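PDB 2VPT: lipolytic enzyme, which hydrolyses acetyl esters of xylan, as the catalytic domain of a cellulosomal family 3 carbohydrate esterase. Local coordinates for residues I71-N80 and L110-K118; V121-W131 and K155-F166. All coordinates share one frame; numbering follows the deposited sequence.

Contact 1. Residues I71-N80 and L110-K118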
loop_
_atom_site.group_PDB
_atom_site.type_symbol
_atom_site.label_atom_id
_atom_site.label_comp_id
_atom_site.label_asym_id
_atom_site.label_seq_id
_atom_site.Cartn_x
_atom_site.Cartn_y
_atom_site.Cartn_z
ATOM N N ILE A 71 -3.687 -0.992 16.394
ATOM C CA ILE A 71 -4.004 -2.365 16.047
ATOM C C ILE A 71 -5.039 -2.928 17.029
ATOM O O ILE A 71 -6.048 -3.494 16.613
ATOM C CB ILE A 71 -2.748 -3.261 16.039
ATOM C CG1 ILE A 71 -1.768 -2.803 14.949
ATOM C CG2 ILE A 71 -3.125 -4.724 15.863
ATOM C CD1 ILE A 71 -2.198 -3.063 13.475
ATOM N N ALA A 72 -4.802 -2.759 18.332
ATOM C CA ALA A 72 -5.689 -3.331 19.349
ATOM C C ALA A 72 -7.121 -2.789 19.230
ATOM O O ALA A 72 -8.104 -3.504 19.507
ATOM C CB ALA A 72 -5.138 -3.041 20.765
ATOM N N SER A 73 -7.226 -1.528 18.826
ATOM C CA SER A 73 -8.510 -0.872 18.691
ATOM C C SER A 73 -9.402 -1.499 17.609
ATOM O O SER A 73 -10.629 -1.372 17.659
ATOM C CB SER A 73 -8.268 0.610 18.425
ATOM O OG SER A 73 -9.417 1.386 18.659
ATOM N N ASN A 74 -8.798 -2.194 16.638
ATOM C CA ASN A 74 -9.536 -2.725 15.496
ATOM C C ASN A 74 -9.421 -4.231 15.272
ATOM O O ASN A 74 -10.241 -4.793 14.551
ATOM C CB ASN A 74 -9.090 -1.991 14.235
ATOM C CG ASN A 74 -9.333 -0.526 14.337
ATOM O OD1 ASN A 74 -10.489 -0.081 14.346
ATOM N ND2 ASN A 74 -8.270 0.245 14.491
ATOM N N ILE A 75 -8.449 -4.893 15.889
ATOM C CA ILE A 75 -8.148 -6.277 15.518
ATOM C C ILE A 75 -9.294 -7.257 15.831
ATOM O O ILE A 75 -9.442 -8.275 15.161
ATOM C CB ILE A 75 -6.836 -6.731 16.162
ATOM C CG1 ILE A 75 -6.297 -7.996 15.470
ATOM C CG2 ILE A 75 -6.998 -6.884 17.666
ATOM C CD1 ILE A 75 -4.847 -8.302 15.816
ATOM N N ASN A 76 -10.143 -6.953 16.816
ATOM C CA ASN A 76 -11.266 -7.849 17.103
ATOM C C ASN A 76 -12.154 -7.964 15.886
ATOM O O ASN A 76 -12.628 -9.047 15.548
ATOM C CB ASN A 76 -12.111 -7.359 18.276
ATOM C CG ASN A 76 -11.377 -7.400 19.581
ATOM O OD1 ASN A 76 -10.208 -7.781 19.655
ATOM N ND2 ASN A 76 -12.075 -6.996 20.647
ATOM N N ASN A 77 -12.368 -6.839 15.213
ATOM C CA ASN A 77 -13.171 -6.837 13.993
ATOM C C ASN A 77 -12.505 -7.594 12.850
ATOM O O ASN A 77 -13.160 -8.354 12.124
ATOM C CB ASN A 77 -13.496 -5.409 13.562
ATOM C CG ASN A 77 -14.303 -4.658 14.606
ATOM O OD1 ASN A 77 -15.155 -5.229 15.280
ATOM N ND2 ASN A 77 -14.044 -3.368 14.729
ATOM N N TRP A 78 -11.200 -7.393 12.691
ATOM C CA TRP A 78 -10.460 -8.082 11.640
ATOM C C TRP A 78 -10.503 -9.595 11.857
ATOM O O TRP A 78 -10.710 -10.362 10.923
ATOM C CB TRP A 78 -9.008 -7.611 11.618
ATOM C CG TRP A 78 -8.828 -6.145 11.400
ATOM C CD1 TRP A 78 -9.732 -5.260 10.885
ATOM C CD2 TRP A 78 -7.648 -5.399 11.658
ATOM N NE1 TRP A 78 -9.193 -4.008 10.844
ATOM C CE2 TRP A 78 -7.902 -4.068 11.287
ATOM C CE3 TRP A 78 -6.389 -5.735 12.146
ATOM C CZ2 TRP A 78 -6.949 -3.063 11.418
ATOM C CZ3 TRP A 78 -5.445 -4.730 12.276
ATOM C CH2 TRP A 78 -5.733 -3.419 11.914
ATOM N N LEU A 79 -10.281 -10.027 13.092
ATOM C CA LEU A 79 -10.341 -11.445 13.425
ATOM C C LEU A 79 -11.711 -12.041 13.148
ATOM O O LEU A 79 -11.813 -13.146 12.626
ATOM C CB LEU A 79 -9.976 -11.646 14.899
ATOM C CG LEU A 79 -8.495 -11.414 15.231
ATOM C CD1 LEU A 79 -8.275 -11.308 16.746
ATOM C CD2 LEU A 79 -7.651 -12.528 14.662
ATOM N N ASN A 80 -12.762 -11.326 13.530
ATOM C CA ASN A 80 -14.113 -11.840 13.310
ATOM C C ASN A 80 -14.470 -11.863 11.824
ATOM O O ASN A 80 -15.133 -12.786 11.356
ATOM C CB ASN A 80 -15.135 -11.039 14.119
ATOM C CG ASN A 80 -15.097 -11.377 15.611
ATOM O OD1 ASN A 80 -15.326 -10.509 16.462
ATOM N ND2 ASN A 80 -14.802 -12.634 15.929
ATOM N N LEU A 110 -2.035 -7.076 23.877
ATOM C CA LEU A 110 -2.530 -7.385 22.538
ATOM C C LEU A 110 -2.524 -8.889 22.260
ATOM O O LEU A 110 -3.468 -9.401 21.687
ATOM C CB LEU A 110 -1.712 -6.615 21.494
ATOM C CG LEU A 110 -2.036 -6.926 20.024
ATOM C CD1 LEU A 110 -3.512 -6.685 19.720
ATOM C CD2 LEU A 110 -1.165 -6.057 19.137
ATOM N N ILE A 111 -1.478 -9.588 22.684
ATOM C CA ILE A 111 -1.427 -11.048 22.558
ATOM C C ILE A 111 -2.606 -11.671 23.300
ATOM O O ILE A 111 -3.326 -12.501 22.762
ATOM C CB ILE A 111 -0.081 -11.617 23.074
ATOM C CG1 ILE A 111 1.070 -11.186 22.139
ATOM C CG2 ILE A 111 -0.140 -13.152 23.218
ATOM C CD1 ILE A 111 2.444 -11.336 22.755
ATOM N N ASP A 112 -2.818 -11.240 24.541
ATOM C CA ASP A 112 -3.937 -11.756 25.333
ATOM C C ASP A 112 -5.270 -11.491 24.648
ATOM O O ASP A 112 -6.141 -12.353 24.605
ATOM C CB ASP A 112 -3.979 -11.120 26.727
ATOM C CG ASP A 112 -2.815 -11.544 27.620
ATOM O OD1 ASP A 112 -2.050 -12.454 27.247
ATOM O OD2 ASP A 112 -2.677 -10.943 28.711
ATOM N N GLN A 113 -5.413 -10.289 24.103
ATOM C CA GLN A 113 -6.636 -9.893 23.417
ATOM C C GLN A 113 -6.951 -10.780 22.216
ATOM O O GLN A 113 -8.085 -11.185 22.006
ATOM C CB GLN A 113 -6.521 -8.439 22.965
ATOM C CG GLN A 113 -7.752 -7.911 22.246
ATOM C CD GLN A 113 -7.557 -6.482 21.744
ATOM O OE1 GLN A 113 -6.660 -5.782 22.185
ATOM N NE2 GLN A 113 -8.397 -6.057 20.821
ATOM N N ILE A 114 -5.930 -11.078 21.423
ATOM C CA ILE A 114 -6.096 -11.953 20.266
ATOM C C ILE A 114 -6.668 -13.316 20.675
ATOM O O ILE A 114 -7.612 -13.795 20.061
ATOM C CB ILE A 114 -4.760 -12.098 19.485
ATOM C CG1 ILE A 114 -4.420 -10.770 18.786
ATOM C CG2 ILE A 114 -4.825 -13.266 18.482
ATOM C CD1 ILE A 114 -2.994 -10.627 18.331
ATOM N N PHE A 115 -6.098 -13.934 21.702
ATOM C CA PHE A 115 -6.600 -15.242 22.162
ATOM C C PHE A 115 -7.978 -15.166 22.820
ATOM O O PHE A 115 -8.730 -16.139 22.797
ATOM C CB PHE A 115 -5.605 -15.887 23.122
ATOM C CG PHE A 115 -4.352 -16.399 22.461
ATOM C CD1 PHE A 115 -4.405 -17.455 21.559
ATOM C CD2 PHE A 115 -3.120 -15.855 22.760
ATOM C CE1 PHE A 115 -3.256 -17.927 20.969
ATOM C CE2 PHE A 115 -1.973 -16.329 22.175
ATOM C CZ PHE A 115 -2.044 -17.372 21.276
ATOM N N THR A 116 -8.312 -14.022 23.403
ATOM C CA THR A 116 -9.645 -13.821 23.981
ATOM C C THR A 116 -10.705 -13.890 22.883
ATOM O O THR A 116 -11.727 -14.550 23.038
ATOM C CB THR A 116 -9.729 -12.493 24.766
ATOM O OG1 THR A 116 -8.776 -12.508 25.836
ATOM C CG2 THR A 116 -11.128 -12.272 25.333
ATOM N N VAL A 117 -10.440 -13.242 21.746
ATOM C CA VAL A 117 -11.369 -13.222 20.628
ATOM C C VAL A 117 -11.356 -14.521 19.823
ATOM O O VAL A 117 -12.408 -14.989 19.386
ATOM C CB VAL A 117 -11.055 -12.042 19.678
ATOM C CG1 VAL A 117 -11.968 -12.083 18.450
ATOM C CG2 VAL A 117 -11.177 -10.712 20.419
ATOM N N LYS A 118 -10.170 -15.096 19.618
ATOM C CA LYS A 118 -10.013 -16.345 18.855
ATOM C C LYS A 118 -9.154 -17.354 19.620
ATOM O O LYS A 118 -7.969 -17.515 19.366
ATOM C CB LYS A 118 -9.438 -16.048 17.464
ATOM C CG LYS A 118 -10.394 -15.256 16.571
ATOM C CD LYS A 118 -11.671 -16.038 16.236
ATOM C CE LYS A 118 -12.528 -15.334 15.202
ATOM N NZ LYS A 118 -13.745 -16.124 14.876
HETATM O O HOH W 1 -15.196 -15.276 12.689
HETATM O O HOH W 2 -14.820 -14.250 18.186
#

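Contact 2. Residues V121-W131 and K155-F166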
loop_
_atom_site.group_PDB
_atom_site.type_symbol
_atom_site.label_atom_id
_atom_site.label_comp_id
_atom_site.label_asym_id
_atom_site.label_seq_id
_atom_site.Cartn_x
_atom_site.Cartn_y
_atom_site.Cartn_z
ATOM N N VAL A 121 -6.715 -19.843 17.773
ATOM C CA VAL A 121 -5.766 -19.335 16.796
ATOM C C VAL A 121 -4.337 -19.715 17.181
ATOM O O VAL A 121 -4.024 -19.959 18.346
ATOM C CB VAL A 121 -5.912 -17.802 16.632
ATOM C CG1 VAL A 121 -5.170 -17.037 17.737
ATOM C CG2 VAL A 121 -5.416 -17.366 15.257
ATOM N N THR A 122 -3.472 -19.796 16.181
ATOM C CA THR A 122 -2.043 -19.919 16.381
ATOM C C THR A 122 -1.424 -18.565 16.064
ATOM O O THR A 122 -1.701 -17.979 15.013
ATOM C CB THR A 122 -1.455 -21.024 15.504
ATOM O OG1 THR A 122 -1.986 -22.284 15.943
ATOM C CG2 THR A 122 0.069 -21.067 15.566
ATOM N N LEU A 123 -0.591 -18.076 16.974
ATOM C CA LEU A 123 -0.028 -16.727 16.879
ATOM C C LEU A 123 1.491 -16.759 16.833
ATOM O O LEU A 123 2.141 -17.411 17.644
ATOM C CB LEU A 123 -0.498 -15.886 18.077
ATOM C CG LEU A 123 0.003 -14.438 18.168
ATOM C CD1 LEU A 123 -0.479 -13.556 17.011
ATOM C CD2 LEU A 123 -0.423 -13.798 19.502
ATOM N N PHE A 124 2.049 -16.063 15.855
ATOM C CA PHE A 124 3.477 -15.812 15.747
ATOM C C PHE A 124 3.724 -14.340 15.984
ATOM O O PHE A 124 3.015 -13.497 15.443
ATOM C CB PHE A 124 3.985 -16.214 14.360
ATOM C CG PHE A 124 3.948 -17.690 14.115
ATOM C CD1 PHE A 124 4.996 -18.476 14.516
ATOM C CD2 PHE A 124 2.851 -18.300 13.535
ATOM C CE1 PHE A 124 4.984 -19.839 14.317
ATOM C CE2 PHE A 124 2.830 -19.678 13.339
ATOM C CZ PHE A 124 3.906 -20.437 13.730
ATOM N N VAL A 125 4.725 -14.046 16.809
ATOM C CA VAL A 125 5.098 -12.679 17.165
ATOM C C VAL A 125 6.550 -12.462 16.783
ATOM O O VAL A 125 7.425 -13.194 17.257
ATOM C CB VAL A 125 4.897 -12.419 18.664
ATOM C CG1 VAL A 125 5.344 -10.992 19.014
ATOM C CG2 VAL A 125 3.418 -12.639 19.040
ATOM N N ALA A 126 6.804 -11.454 15.949
ATOM C CA ALA A 126 8.140 -11.134 15.458
ATOM C C ALA A 126 8.787 -9.938 16.154
ATOM O O ALA A 126 8.102 -8.993 16.554
ATOM C CB ALA A 126 8.090 -10.858 13.964
ATOM N N ASP A 127 10.112 -9.981 16.277
ATOM C CA ASP A 127 10.889 -8.766 16.505
ATOM C C ASP A 127 11.342 -8.148 15.168
ATOM O O ASP A 127 10.895 -8.601 14.103
ATOM C CB ASP A 127 12.020 -8.990 17.527
ATOM C CG ASP A 127 13.168 -9.819 17.015
ATOM O OD1 ASP A 127 13.110 -10.338 15.886
ATOM O OD2 ASP A 127 14.163 -9.938 17.779
ATOM N N TYR A 128 12.168 -7.107 15.207
ATOM C CA TYR A 128 12.562 -6.354 14.023
ATOM C C TYR A 128 14.001 -6.616 13.610
ATOM O O TYR A 128 14.870 -6.922 14.424
ATOM C CB TYR A 128 12.383 -4.843 14.272
ATOM C CG TYR A 128 10.946 -4.396 14.320
ATOM C CD1 TYR A 128 10.387 -3.724 13.259
ATOM C CD2 TYR A 128 10.142 -4.635 15.439
ATOM C CE1 TYR A 128 9.066 -3.295 13.296
ATOM C CE2 TYR A 128 8.828 -4.221 15.473
ATOM C CZ TYR A 128 8.287 -3.564 14.388
ATOM O OH TYR A 128 6.969 -3.135 14.438
ATOM N N TYR A 129 14.257 -6.468 12.316
ATOM C CA TYR A 129 15.626 -6.329 11.834
ATOM C C TYR A 129 16.240 -5.128 12.573
ATOM O O TYR A 129 15.534 -4.198 12.953
ATOM C CB TYR A 129 15.654 -6.149 10.309
ATOM C CG TYR A 129 14.813 -5.006 9.801
ATOM C CD1 TYR A 129 15.370 -3.755 9.599
ATOM C CD2 TYR A 129 13.447 -5.170 9.551
ATOM C CE1 TYR A 129 14.610 -2.693 9.155
ATOM C CE2 TYR A 129 12.671 -4.111 9.110
ATOM C CZ TYR A 129 13.257 -2.874 8.907
ATOM O OH TYR A 129 12.505 -1.806 8.450
ATOM N N PRO A 130 17.548 -5.152 12.820
ATOM C CA PRO A 130 18.171 -4.154 13.708
ATOM C C PRO A 130 18.465 -2.788 13.062
ATOM O O PRO A 130 19.621 -2.339 13.017
ATOM C CB PRO A 130 19.459 -4.861 14.130
ATOM C CG PRO A 130 19.831 -5.632 12.912
ATOM C CD PRO A 130 18.521 -6.161 12.366
ATOM N N TRP A 131 17.421 -2.127 12.575
ATOM C CA TRP A 131 17.555 -0.826 11.924
ATOM C C TRP A 131 16.249 -0.059 12.065
ATOM O O TRP A 131 15.197 -0.611 11.759
ATOM C CB TRP A 131 17.870 -1.016 10.440
ATOM C CG TRP A 131 18.254 0.249 9.756
ATOM C CD1 TRP A 131 17.479 1.012 8.950
ATOM C CD2 TRP A 131 19.523 0.905 9.836
ATOM N NE1 TRP A 131 18.185 2.103 8.505
ATOM C CE2 TRP A 131 19.446 2.057 9.036
ATOM C CE3 TRP A 131 20.721 0.619 10.499
ATOM C CZ2 TRP A 131 20.523 2.941 8.888
ATOM C CZ3 TRP A 131 21.791 1.493 10.348
ATOM C CH2 TRP A 131 21.681 2.637 9.546
ATOM N N LYS A 155 -0.697 -20.997 22.430
ATOM C CA LYS A 155 -0.070 -21.310 21.156
ATOM C C LYS A 155 0.491 -20.028 20.513
ATOM O O LYS A 155 -0.013 -19.554 19.490
ATOM C CB LYS A 155 -1.076 -22.028 20.240
ATOM C CG LYS A 155 -1.487 -23.408 20.776
ATOM C CD LYS A 155 -2.562 -24.068 19.936
ATOM C CE LYS A 155 -2.778 -25.505 20.371
ATOM N NZ LYS A 155 -3.908 -26.141 19.651
ATOM N N VAL A 156 1.535 -19.484 21.137
ATOM C CA VAL A 156 2.240 -18.287 20.660
ATOM C C VAL A 156 3.729 -18.597 20.536
ATOM O O VAL A 156 4.322 -19.245 21.417
ATOM C CB VAL A 156 1.973 -17.054 21.565
ATOM C CG1 VAL A 156 2.442 -17.306 23.011
ATOM C CG2 VAL A 156 2.611 -15.792 20.987
ATOM N N TYR A 157 4.336 -18.146 19.442
ATOM C CA TYR A 157 5.687 -18.524 19.068
ATOM C C TYR A 157 6.437 -17.298 18.597
ATOM O O TYR A 157 5.870 -16.453 17.907
ATOM C CB TYR A 157 5.635 -19.577 17.941
ATOM C CG TYR A 157 4.791 -20.767 18.326
ATOM C CD1 TYR A 157 5.336 -21.803 19.082
ATOM C CD2 TYR A 157 3.446 -20.837 17.990
ATOM C CE1 TYR A 157 4.561 -22.888 19.465
ATOM C CE2 TYR A 157 2.655 -21.922 18.371
ATOM C CZ TYR A 157 3.222 -22.937 19.116
ATOM O OH TYR A 157 2.453 -24.021 19.505
ATOM N N PHE A 158 7.705 -17.204 18.968
ATOM C CA PHE A 158 8.564 -16.082 18.641
ATOM C C PHE A 158 9.248 -16.305 17.302
ATOM O O PHE A 158 9.769 -17.378 17.016
ATOM C CB PHE A 158 9.615 -15.906 19.757
ATOM C CG PHE A 158 10.609 -14.806 19.517
ATOM C CD1 PHE A 158 10.205 -13.502 19.259
ATOM C CD2 PHE A 158 11.960 -15.065 19.589
ATOM C CE1 PHE A 158 11.143 -12.510 19.056
ATOM C CE2 PHE A 158 12.891 -14.076 19.397
ATOM C CZ PHE A 158 12.482 -12.792 19.124
ATOM N N VAL A 159 9.257 -15.270 16.477
ATOM C CA VAL A 159 9.948 -15.271 15.199
ATOM C C VAL A 159 11.066 -14.245 15.283
ATOM O O VAL A 159 10.827 -13.032 15.329
ATOM C CB VAL A 159 8.987 -14.954 14.043
ATOM C CG1 VAL A 159 9.752 -14.895 12.714
ATOM C CG2 VAL A 159 7.843 -15.985 14.011
ATOM N N LYS A 160 12.299 -14.738 15.350
ATOM C CA LYS A 160 13.447 -13.871 15.568
ATOM C C LYS A 160 13.960 -13.254 14.272
ATOM O O LYS A 160 15.031 -13.593 13.778
ATOM C CB LYS A 160 14.569 -14.661 16.263
ATOM C CG LYS A 160 15.677 -13.780 16.817
ATOM C CD LYS A 160 16.710 -14.572 17.601
ATOM C CE LYS A 160 18.004 -13.832 17.750
ATOM N NZ LYS A 160 18.865 -14.460 18.799
ATOM N N LEU A 161 13.203 -12.309 13.726
ATOM C CA LEU A 161 13.646 -11.586 12.542
ATOM C C LEU A 161 14.970 -10.857 12.754
ATOM O O LEU A 161 15.722 -10.601 11.800
ATOM C CB LEU A 161 12.566 -10.608 12.057
ATOM C CG LEU A 161 11.220 -11.240 11.683
ATOM C CD1 LEU A 161 10.254 -10.194 11.176
ATOM C CD2 LEU A 161 11.397 -12.353 10.648
ATOM N N SER A 162 15.276 -10.524 14.012
ATOM C CA SER A 162 16.544 -9.863 14.325
ATOM C C SER A 162 17.788 -10.719 14.086
ATOM O O SER A 162 18.896 -10.175 14.109
ATOM C CB SER A 162 16.551 -9.368 15.768
ATOM O OG SER A 162 16.401 -10.435 16.684
ATOM N N GLU A 163 17.606 -12.016 13.831
ATOM C CA GLU A 163 18.736 -12.897 13.490
ATOM C C GLU A 163 19.187 -12.732 12.034
ATOM O O GLU A 163 20.187 -13.343 11.611
ATOM C CB GLU A 163 18.404 -14.357 13.808
ATOM C CG GLU A 163 17.667 -15.113 12.703
ATOM C CD GLU A 163 17.279 -16.515 13.101
ATOM O OE1 GLU A 163 17.157 -16.803 14.310
ATOM O OE2 GLU A 163 17.075 -17.340 12.186
ATOM N N ILE A 164 18.467 -11.919 11.264
ATOM C CA ILE A 164 18.876 -11.533 9.920
ATOM C C ILE A 164 20.366 -11.199 9.867
ATOM O O ILE A 164 20.890 -10.517 10.747
ATOM C CB ILE A 164 18.008 -10.339 9.389
ATOM C CG1 ILE A 164 18.318 -10.044 7.919
ATOM C CG2 ILE A 164 18.203 -9.095 10.271
ATOM C CD1 ILE A 164 17.290 -9.121 7.261
ATOM N N GLN A 165 21.031 -11.723 8.837
ATOM C CA GLN A 165 22.402 -11.345 8.510
ATOM C C GLN A 165 22.338 -9.976 7.856
ATOM O O GLN A 165 22.276 -9.854 6.635
ATOM C CB GLN A 165 23.023 -12.392 7.562
ATOM C CG GLN A 165 24.385 -12.023 6.943
ATOM C CD GLN A 165 24.300 -11.451 5.513
ATOM O OE1 GLN A 165 25.054 -10.542 5.156
ATOM N NE2 GLN A 165 23.397 -11.992 4.695
ATOM N N PHE A 166 22.330 -8.940 8.678
ATOM C CA PHE A 166 21.973 -7.607 8.222
ATOM C C PHE A 166 23.119 -6.885 7.532
ATOM O O PHE A 166 24.213 -6.781 8.076
ATOM C CB PHE A 166 21.459 -6.770 9.396
ATOM C CG PHE A 166 20.941 -5.423 8.992
ATOM C CD1 PHE A 166 19.754 -5.312 8.286
ATOM C CD2 PHE A 166 21.644 -4.266 9.310
ATOM C CE1 PHE A 166 19.272 -4.067 7.900
ATOM C CE2 PHE A 166 21.173 -3.018 8.927
ATOM C CZ PHE A 166 19.982 -2.919 8.223
#

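Contact 1. Residues I71-N80 and L110-K118
Ile75 and Ile114 form the apolar centre of two neighbouring helices that cover one face of the central sheet in this SGNH-hydrolase alpha/beta/alpha fold. Segments 71-80 and 110-117 run in nearly the same direction, with a crossing angle of -24° and an axis separation of 10.0 Å. The delta carbon of Ile75 reaches across at about a right angle to Ile114, with CD1 3.9 Å from Ile114 CG1. Its other branch, CG2, sits between the backbone N and the carbonyl carbon and meets Leu110 CD1. On the sheet side, Leu110 and Ile114 continue onto Leu89, while Leu79 continues onto Val87, so strand 86-90 lies beneath both helices. Leu79 carries the apolar row onward, its CB resting against Val117 CG1 and Lys118 CG.

Away from the sheet, Gln113 turns the interface polar. Its CG lies anti to the backbone N (chi1 -179°) and the chain stays extended, which carries NE2 across to helix 71-80. There both amide hydrogens are used: NE2 donates to Ala72 O at 2.9 Å, in the carbonyl plane on a lone pair, and to Asn76 OD1 at 2.8 Å, from above the plane of that amide. The two side-chain amides stand almost perpendicular, at 89°, and these two bonds fix the rotation of the Gln113 amide. Asn76 OD1 is also packed closely by Val117 CG2, 3.2 Å away.

Toward Asn80 and Lys118, where helix 104-117 has ended, waters join the contact. Lys118, bent at chi2, lays CE beside Leu79 O; its ammonium binds Asn83 OD1 and a water that donates to Asn80 O. A second water accepts from Asn80 ND2 and donates to Val117 O, at 2.8 Å in each bond.

Contact 2. Residues V121-W131 and K155-F166
Asp127, the first residue after strand 122-126, reaches across to Ser162, just beyond the C-terminal end of the parallel pair that this strand forms with strand 156-159 in the SGNH-hydrolase sheet. Its CB lies 3.9 Å from Phe158 CE1. With chi1 at 72°, CG is set between the backbone N and the carbonyl carbon, and the carboxylate faces the 3-10 turn 161-163. OD1 accepts the backbone N-H of Ser162 at 2.9 Å, on its syn side. OD2 takes the hydroxyl of Ser162 in a short bond, 2.5 Å to OG, also syn, and has Phe158 CZ near it at the edge of that ring. Two bonds from one residue thus hold the carboxylate and tie the turn to the strand end.

Behind it runs the backbone ladder: Leu123 and Val125 bond alternately with Lys155, Tyr157 and Val159, and the last rung, Asp127 N to Val159 O, has lengthened to 3.3 Å. Leu123, Val125 and Val156 pack on one sheet face. On the other, Tyr157 CD2 lies over a face of the Phe124 ring, and helix 181-203 covers both residues.

Farther on, the two segments leave the sheet but stay together. Tyr129 CB and Pro130 CD both rest on Ile164 CG2, Pro130 CD at 3.6 Å from it. Tyr129 OH bonds Leu177 O and Trp131 NE1 bonds Gly176 O, which places this loop near the probable Ser-His-Asp triad. At the end of the contact, Phe166 CZ touches Trp131 CB at 3.6 Å.

Contact 2 lies near the middle of the domain, its centre about 7 Å from that of the chain, whereas contact 1 sits about 15 Å out and is only partly buried. Helix 104-117 lies in the crossover from strand 86-90 to strand 122-126, so the contacts meet directly: Ile111 CG2 is 3.8 Å from Leu123 CD2, and Phe115 CZ lies 3.9 Å from Leu123 CB. Contact 1 joins helices through side chains, which meet one another and backbone carbonyls, and through waters, with the side-chain amide hydrogen bonds on the side away from the sheet; no direct backbone-to-backbone bond crosses it. Contact 2 joins strands by backbone bonds and adds a buried carboxylate before loops that run near the probable active site.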